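Local coordinates for YjeF-related protein (PDB 2R3B), which probably catalyses the ADP-dependent dehydration of (6S)-NAD(P)HX, a hydrated and damaged form of NAD(P)H, so that the nicotinamide cofactor is restored, at residues F219-G224 against G257-H262; L23-L28 against K290-P295; L104-V109 against L135-K140. One frame throughout, in Å; residues are numbered along the deposited sequence.

Contact 1 (F219-G224 against G257-H262); sequences FQNTGG and GAVYLH
The chain leaving the end of strand 219-220 passes across the flank of helix 252-269, coming nearest where the CA atoms of N221 and Y260 lie 6.2 Å apart. N221 carries most of the contact from its side. With CG anti to the backbone N (chi1 -167°), its amide extends toward the helix and divides its work: OD1 comes to the edge of the tyrosine ring, 3.3 Å from Y260 CD1, while ND2 lies 3.9 Å from V259 CG1. Amide and ring planes are nearly perpendicular, 81° apart. The same ND2 is hydrogen-bonded to S263 OG one turn further on, which fixes the flip of the amide and leaves OD1 facing the ring CH. T222 takes the next position along that edge, its OG1 in the ring plane and 3.7 Å from Y260 CE1. A water continues the line, donating to T222 OG1 at 2.8 Å and lying 3.0 Å from Y260 OH. The helix thus packs on the antiparallel end of the sheet of this ribokinase-like fold, the side chain of V259 lying about 10 Å from G234, a predicted AMP-binding residue. Polar edge contacts with little apolar overlap imply a join whose polar grip falls just past the closest residues: N221 holds S263 of the same helix, T222 OG1 is hydrogen-bonded to L23 O, and a water spans T222 and Y260.

Contact 2 (L23-L28 against K290-P295); sequences LSKDIL and KKYAQP
The phenol oxygen of Y292 sits among lysine tips: K25 NZ lies 3.2 Å from Y292 OH, and in the K291 conformer described here K291 NZ stands 3.1 Å from the same Y292 OH. The second approach is the less certain, since K291 was found in two conformations. K25 also brings its carbon chain along, with CE 3.1 Å from Y292 OH; from CG outward the chain is extended and crosses the ring obliquely. In this conformer the two ammonium groups come close, K25 NZ and K291 NZ being 4.4 Å apart, which may lower their affinity for protons somewhat.

The contact brings together parts near the two ends of the modelled chain: the start of helix 25-31 meets the close of helix 278-292, some 260 residues later, with L28 and Y292 nearest in the backbone. The first of these helices opens with S24 at the N-cap, its OG accepting from D26 N at 3.3 Å. At the far side, K290 NZ is hydrogen-bonded to A270 O of a second subunit, and A293 packs on Y274 of that subunit.

Below the polar rim the packing is apolar. L28 holds CG beside its backbone N (chi1 -61°), which carries CD1 over one face of the tyrosine in a CH-pi contact, 3.9 Å from the centroid of the Y292 ring and 14° off its normal. Closer to the backbones, L28 CB rests 3.8 Å from Y292 CB. In the K291 conformer described, CG of that residue lies over the opposite face, offset toward the rim.

Contact 3 (L104-V109 against L135-K140); sequences LLTNVV and LAQHQK
T106 is the first residue of helix 102-111 to touch the other segment, and Q137 meets both its backbone and its methyl group. The amide of Q137, in the conformer described, gives a nearly straight hydrogen bond from NE2 to T106 O, 2.8 Å long with an N-H...O angle of 169°. The donor is tilted 17° from the carbonyl plane, while the carbonyl oxygen lies close to the plane of the glutamine amide. Q137 manages this reach by being extended: CG is anti to the backbone N (chi1 -158°), and the rest of the chain runs straight on. Its other amide atom, OE1, lies 3.6 Å from T106 CG2. The threonine hydroxyl is turned to its own helix instead, bonded to T102 O one turn back.

These helices are successive crossover elements of an alpha/beta domain: helix 102-111 leads from strand 95-97, the outermost of the sheet within this chain, back to strand 114-117, and helix 125-137 then connects 114-117 to its parallel neighbour 143-147. Between the contact residues, V108 looks the other way and packs on strands 95-97 and 74-78, and also on Q55 of a second subunit.

One turn after T106, V109 directs its side chain toward the end of helix 125-137. V109 CG1 lies 3.6 Å from Q137 CD, giving the amide an apolar bed beside the carbonyl it grips. The valine side chain also reaches I78 of the sheet. V109 O accepts from Q142 NE2, just beyond the second segment, and Q139 NE2 stops 4.4 Å from V109 O; Q139 is bonded instead through NE2 to E110 O and through OE1 to Q141 NE2. A bound magnesium ion lies about 5 Å from the Q139 side chain.

Overall arrangement
All three contacts are only partly buried, but contact 1, centred 12 Å from the middle of the chain, lies deeper than contacts 2 and 3 at 19 and 18 Å. Contacts 1 and 2 form one continuous patch: segment 23-28 touches both halves of contact 1, pairing with 219-224 by backbone bonds and covering helix 252-269 with L28. Contact 3 is on the opposite side of the chain's centre, its own centre about 30 Å from that of contact 1, and joins crossover helices. Their chemistry differs accordingly: polar edges and water in contact 1, aromatic packing with a lysine rim in contact 2, and a single direct hydrogen bond in contact 3. Contacts 2 and 3 both touch the second subunit.

Contact 1 (F219-G224 against G257-H262)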
# COMPACT_ATOMS: atom_id res chain seq x y z
N PHE B 219 36.24 -9.45 -9.20
CA PHE B 219 35.21 -10.45 -9.04
C PHE B 219 34.32 -10.39 -10.26
O PHE B 219 33.95 -9.30 -10.71
CB PHE B 219 34.32 -10.14 -7.84
CG PHE B 219 35.05 -10.06 -6.53
CD1 PHE B 219 35.22 -11.17 -5.74
CD2 PHE B 219 35.51 -8.85 -6.07
CE1 PHE B 219 35.85 -11.08 -4.51
CE2 PHE B 219 36.14 -8.76 -4.84
CZ PHE B 219 36.32 -9.88 -4.07
N GLN B 220 33.92 -11.55 -10.75
CA GLN B 220 33.07 -11.68 -11.91
C GLN B 220 31.77 -12.34 -11.50
O GLN B 220 31.78 -13.48 -11.08
CB GLN B 220 33.74 -12.56 -12.96
CG GLN B 220 32.87 -12.77 -14.19
CD GLN B 220 32.50 -11.47 -14.85
OE1 GLN B 220 33.35 -10.77 -15.40
NE2 GLN B 220 31.23 -11.12 -14.79
N ASN B 221 30.65 -11.61 -11.59
CA ASN B 221 29.38 -12.21 -11.24
C ASN B 221 28.97 -13.24 -12.30
O ASN B 221 29.31 -13.11 -13.47
CB ASN B 221 28.30 -11.16 -11.08
CG ASN B 221 27.06 -11.70 -10.42
OD1 ASN B 221 27.12 -12.62 -9.59
ND2 ASN B 221 25.94 -11.11 -10.75
N THR B 222 28.27 -14.27 -11.86
CA THR B 222 27.92 -15.39 -12.72
C THR B 222 26.41 -15.54 -12.89
O THR B 222 25.94 -16.53 -13.43
CB THR B 222 28.48 -16.69 -12.15
OG1 THR B 222 28.06 -16.86 -10.81
CG2 THR B 222 30.03 -16.68 -12.21
N GLY B 223 25.65 -14.54 -12.45
CA GLY B 223 24.18 -14.56 -12.59
C GLY B 223 23.70 -13.31 -13.27
O GLY B 223 24.49 -12.43 -13.63
N GLY B 224 22.38 -13.22 -13.42
CA GLY B 224 21.76 -12.10 -14.10
C GLY B 224 20.97 -12.60 -15.29
O GLY B 224 21.35 -13.57 -15.93
N GLY B 257 29.25 -9.92 -2.50
CA GLY B 257 28.14 -10.69 -1.93
C GLY B 257 26.77 -10.08 -2.24
O GLY B 257 25.82 -10.80 -2.57
N ALA B 258 26.66 -8.78 -2.08
CA ALA B 258 25.48 -8.01 -2.46
C ALA B 258 25.11 -8.19 -3.94
O ALA B 258 23.95 -8.46 -4.29
CB ALA B 258 25.70 -6.48 -2.11
N VAL B 259 26.10 -8.01 -4.81
CA VAL B 259 25.89 -8.15 -6.25
C VAL B 259 25.44 -9.57 -6.59
O VAL B 259 24.51 -9.78 -7.37
CB VAL B 259 27.20 -7.79 -7.00
CG1 VAL B 259 27.16 -8.20 -8.52
CG2 VAL B 259 27.49 -6.31 -6.83
N TYR B 260 26.07 -10.57 -5.97
CA TYR B 260 25.70 -11.95 -6.22
C TYR B 260 24.29 -12.28 -5.75
O TYR B 260 23.52 -12.95 -6.45
CB TYR B 260 26.70 -12.92 -5.54
CG TYR B 260 26.41 -14.36 -5.93
CD1 TYR B 260 26.76 -14.84 -7.21
CD2 TYR B 260 25.72 -15.21 -5.09
CE1 TYR B 260 26.45 -16.14 -7.60
CE2 TYR B 260 25.41 -16.51 -5.48
CZ TYR B 260 25.78 -16.96 -6.72
OH TYR B 260 25.47 -18.26 -7.08
N LEU B 261 23.95 -11.86 -4.54
CA LEU B 261 22.63 -12.16 -3.99
C LEU B 261 21.55 -11.53 -4.82
O LEU B 261 20.54 -12.17 -5.10
CB LEU B 261 22.51 -11.63 -2.54
CG LEU B 261 21.23 -11.98 -1.80
CD1 LEU B 261 21.00 -13.48 -1.80
CD2 LEU B 261 21.26 -11.36 -0.36
N HIS B 262 21.74 -10.27 -5.22
CA HIS B 262 20.77 -9.58 -6.09
C HIS B 262 20.42 -10.41 -7.35
O HIS B 262 19.27 -10.59 -7.66
CB HIS B 262 21.35 -8.22 -6.45
CG HIS B 262 20.58 -7.42 -7.44
ND1 HIS B 262 21.02 -7.25 -8.75
CD2 HIS B 262 19.48 -6.64 -7.31
CE1 HIS B 262 20.18 -6.44 -9.38
NE2 HIS B 262 19.24 -6.06 -8.53
O HOH W 1 26.41 -18.87 -9.85

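Contact 2 (L23-L28 against K290-P295)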
# COMPACT_ATOMS: atom_id res chain seq x y z
N LEU B 23 32.12 -15.63 -9.06
CA LEU B 23 31.28 -15.70 -7.87
C LEU B 23 30.33 -16.88 -7.85
O LEU B 23 29.79 -17.27 -8.88
CB LEU B 23 30.52 -14.37 -7.71
CG LEU B 23 31.36 -13.11 -7.52
CD1 LEU B 23 30.48 -11.82 -7.52
CD2 LEU B 23 32.18 -13.24 -6.23
N SER B 24 30.12 -17.43 -6.66
CA SER B 24 29.11 -18.45 -6.39
C SER B 24 28.55 -18.25 -4.98
O SER B 24 28.92 -17.30 -4.30
CB SER B 24 29.77 -19.84 -6.48
OG SER B 24 30.69 -20.04 -5.42
N LYS B 25 27.71 -19.17 -4.52
CA LYS B 25 27.14 -19.10 -3.19
C LYS B 25 28.21 -19.01 -2.12
O LYS B 25 27.93 -18.63 -1.00
CB LYS B 25 26.26 -20.31 -2.95
CG LYS B 25 24.99 -20.29 -3.77
CD LYS B 25 24.16 -21.56 -3.58
CE LYS B 25 22.93 -21.55 -4.46
NZ LYS B 25 22.01 -22.66 -4.06
N ASP B 26 29.43 -19.44 -2.45
CA ASP B 26 30.54 -19.29 -1.56
C ASP B 26 30.69 -17.83 -0.98
O ASP B 26 31.03 -17.63 0.20
CB ASP B 26 31.87 -19.57 -2.31
CG ASP B 26 32.28 -20.97 -2.29
OD1 ASP B 26 31.61 -21.82 -1.69
OD2 ASP B 26 33.35 -21.19 -2.91
N ILE B 27 30.49 -16.83 -1.82
CA ILE B 27 30.62 -15.46 -1.37
C ILE B 27 29.56 -15.09 -0.32
O ILE B 27 29.82 -14.27 0.59
CB ILE B 27 30.56 -14.51 -2.58
CG1 ILE B 27 31.09 -13.12 -2.20
CG2 ILE B 27 29.16 -14.44 -3.19
CD1 ILE B 27 32.58 -13.05 -1.87
N LEU B 28 28.38 -15.71 -0.42
CA LEU B 28 27.29 -15.44 0.51
C LEU B 28 27.62 -16.06 1.87
O LEU B 28 27.40 -15.47 2.91
CB LEU B 28 25.96 -15.95 -0.04
CG LEU B 28 25.45 -15.37 -1.35
CD1 LEU B 28 24.11 -16.01 -1.69
CD2 LEU B 28 25.34 -13.83 -1.28
N LYS B 290 18.88 -15.66 5.44
CA LYS B 290 18.84 -16.64 6.51
C LYS B 290 19.46 -17.97 6.06
O LYS B 290 20.17 -18.62 6.82
CB LYS B 290 17.38 -16.86 6.95
CG LYS B 290 17.24 -17.74 8.20
CD LYS B 290 17.77 -17.05 9.45
CE LYS B 290 17.77 -18.01 10.63
NZ LYS B 290 18.14 -17.26 11.83
N LYS B 291 19.22 -18.34 4.81
CA LYS B 291 19.67 -19.62 4.28
C LYS B 291 21.20 -19.67 4.23
O LYS B 291 21.79 -20.70 4.52
CB LYS B 291 19.05 -19.89 2.90
CG LYS B 291 19.84 -20.89 2.03
CD LYS B 291 18.96 -21.62 1.03
CE LYS B 291 19.78 -22.30 -0.09
NZ LYS B 291 21.21 -22.58 0.26
N TYR B 292 21.84 -18.55 3.89
CA TYR B 292 23.32 -18.47 3.79
C TYR B 292 24.05 -18.01 5.03
O TYR B 292 25.29 -18.14 5.12
CB TYR B 292 23.72 -17.63 2.58
CG TYR B 292 23.17 -18.28 1.35
CD1 TYR B 292 23.79 -19.40 0.82
CD2 TYR B 292 21.97 -17.88 0.78
CE1 TYR B 292 23.25 -20.08 -0.25
CE2 TYR B 292 21.43 -18.53 -0.32
CZ TYR B 292 22.07 -19.64 -0.83
OH TYR B 292 21.57 -20.33 -1.90
N ALA B 293 23.32 -17.51 6.01
CA ALA B 293 23.97 -16.89 7.15
C ALA B 293 24.90 -17.94 7.69
O ALA B 293 24.43 -19.06 8.00
CB ALA B 293 22.99 -16.47 8.20
N GLN B 294 26.19 -17.56 7.78
CA GLN B 294 27.30 -18.44 8.16
C GLN B 294 27.20 -18.80 9.63
O GLN B 294 27.53 -17.96 10.48
CB GLN B 294 28.64 -17.76 7.90
N PRO B 295 26.76 -20.05 9.95
CA PRO B 295 26.62 -20.47 11.34
C PRO B 295 27.94 -21.02 11.90
O PRO B 295 28.80 -20.24 12.32
CB PRO B 295 25.54 -21.56 11.26
CG PRO B 295 25.72 -22.17 9.91
CD PRO B 295 26.42 -21.16 9.03

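Contact 3 (L104-V109 against L135-K140)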
# COMPACT_ATOMS: atom_id res chain seq x y z
N LEU B 104 19.46 19.59 8.87
CA LEU B 104 19.10 18.21 9.24
C LEU B 104 19.73 17.19 8.29
O LEU B 104 20.22 16.15 8.72
CB LEU B 104 17.59 18.09 9.21
CG LEU B 104 17.07 16.72 9.67
CD1 LEU B 104 17.67 16.31 11.04
CD2 LEU B 104 15.54 16.77 9.72
N LEU B 105 19.77 17.50 7.01
CA LEU B 105 20.37 16.56 6.06
C LEU B 105 21.89 16.44 6.32
O LEU B 105 22.47 15.34 6.29
CB LEU B 105 20.02 16.95 4.63
CG LEU B 105 20.79 17.94 3.79
CD1 LEU B 105 22.11 17.34 3.26
CD2 LEU B 105 19.89 18.35 2.60
N THR B 106 22.52 17.55 6.67
CA THR B 106 23.92 17.53 7.06
C THR B 106 24.15 16.70 8.32
O THR B 106 25.12 15.96 8.42
CB THR B 106 24.41 18.99 7.22
OG1 THR B 106 24.26 19.65 5.94
CG2 THR B 106 25.82 19.06 7.74
N ASN B 107 23.23 16.77 9.27
CA ASN B 107 23.31 16.02 10.50
C ASN B 107 23.25 14.53 10.22
O ASN B 107 24.06 13.76 10.76
CB ASN B 107 22.16 16.43 11.40
CG ASN B 107 22.35 16.04 12.84
OD1 ASN B 107 23.23 15.27 13.22
ND2 ASN B 107 21.52 16.63 13.67
N VAL B 108 22.27 14.12 9.43
CA VAL B 108 22.12 12.70 9.14
C VAL B 108 23.29 12.16 8.32
O VAL B 108 23.74 11.03 8.54
CB VAL B 108 20.73 12.32 8.55
CG1 VAL B 108 19.59 12.83 9.45
CG2 VAL B 108 20.54 12.79 7.15
N VAL B 109 23.80 12.93 7.39
CA VAL B 109 24.99 12.49 6.65
C VAL B 109 26.21 12.36 7.58
O VAL B 109 26.99 11.41 7.47
CB VAL B 109 25.29 13.45 5.48
CG1 VAL B 109 26.68 13.18 4.94
CG2 VAL B 109 24.19 13.33 4.42
N LEU B 135 29.88 15.23 -1.12
CA LEU B 135 31.28 14.99 -1.40
C LEU B 135 32.14 15.82 -0.44
O LEU B 135 33.15 15.34 0.02
CB LEU B 135 31.63 15.34 -2.83
CG LEU B 135 31.03 14.40 -3.89
CD1 LEU B 135 31.28 14.98 -5.29
CD2 LEU B 135 31.62 13.04 -3.76
N ALA B 136 31.74 17.07 -0.17
CA ALA B 136 32.52 17.95 0.72
C ALA B 136 32.52 17.40 2.14
O ALA B 136 33.54 17.45 2.84
CB ALA B 136 31.94 19.35 0.71
N GLN B 137 31.37 16.88 2.55
CA GLN B 137 31.15 16.42 3.93
C GLN B 137 31.74 15.03 4.23
O GLN B 137 31.92 14.66 5.39
CB GLN B 137 29.65 16.40 4.21
CG GLN B 137 29.36 16.46 5.66
CD GLN B 137 27.90 16.38 6.01
OE1 GLN B 137 27.03 16.79 5.23
NE2 GLN B 137 27.62 15.91 7.21
N HIS B 138 32.00 14.24 3.20
CA HIS B 138 32.42 12.84 3.36
C HIS B 138 33.59 12.66 4.29
O HIS B 138 34.59 13.35 4.17
CB HIS B 138 32.77 12.24 1.97
CG HIS B 138 33.18 10.79 2.01
ND1 HIS B 138 34.29 10.32 1.33
CD2 HIS B 138 32.62 9.71 2.59
CE1 HIS B 138 34.40 9.01 1.51
NE2 HIS B 138 33.40 8.62 2.28
N GLN B 139 33.46 11.67 5.18
CA GLN B 139 34.45 11.34 6.20
C GLN B 139 35.12 10.06 5.82
O GLN B 139 34.51 9.16 5.21
CB GLN B 139 33.81 11.18 7.57
CG GLN B 139 33.14 12.43 8.12
CD GLN B 139 32.24 12.09 9.27
OE1 GLN B 139 32.68 11.58 10.27
NE2 GLN B 139 30.97 12.40 9.14
N LYS B 140 36.38 9.96 6.22
CA LYS B 140 37.22 8.88 5.74
C LYS B 140 36.63 7.52 6.03
O LYS B 140 36.72 6.62 5.20
CB LYS B 140 38.61 8.98 6.37
CG LYS B 140 39.63 8.08 5.73
CD LYS B 140 41.01 8.29 6.36
CE LYS B 140 42.00 7.21 5.94
NZ LYS B 140 42.36 7.30 4.48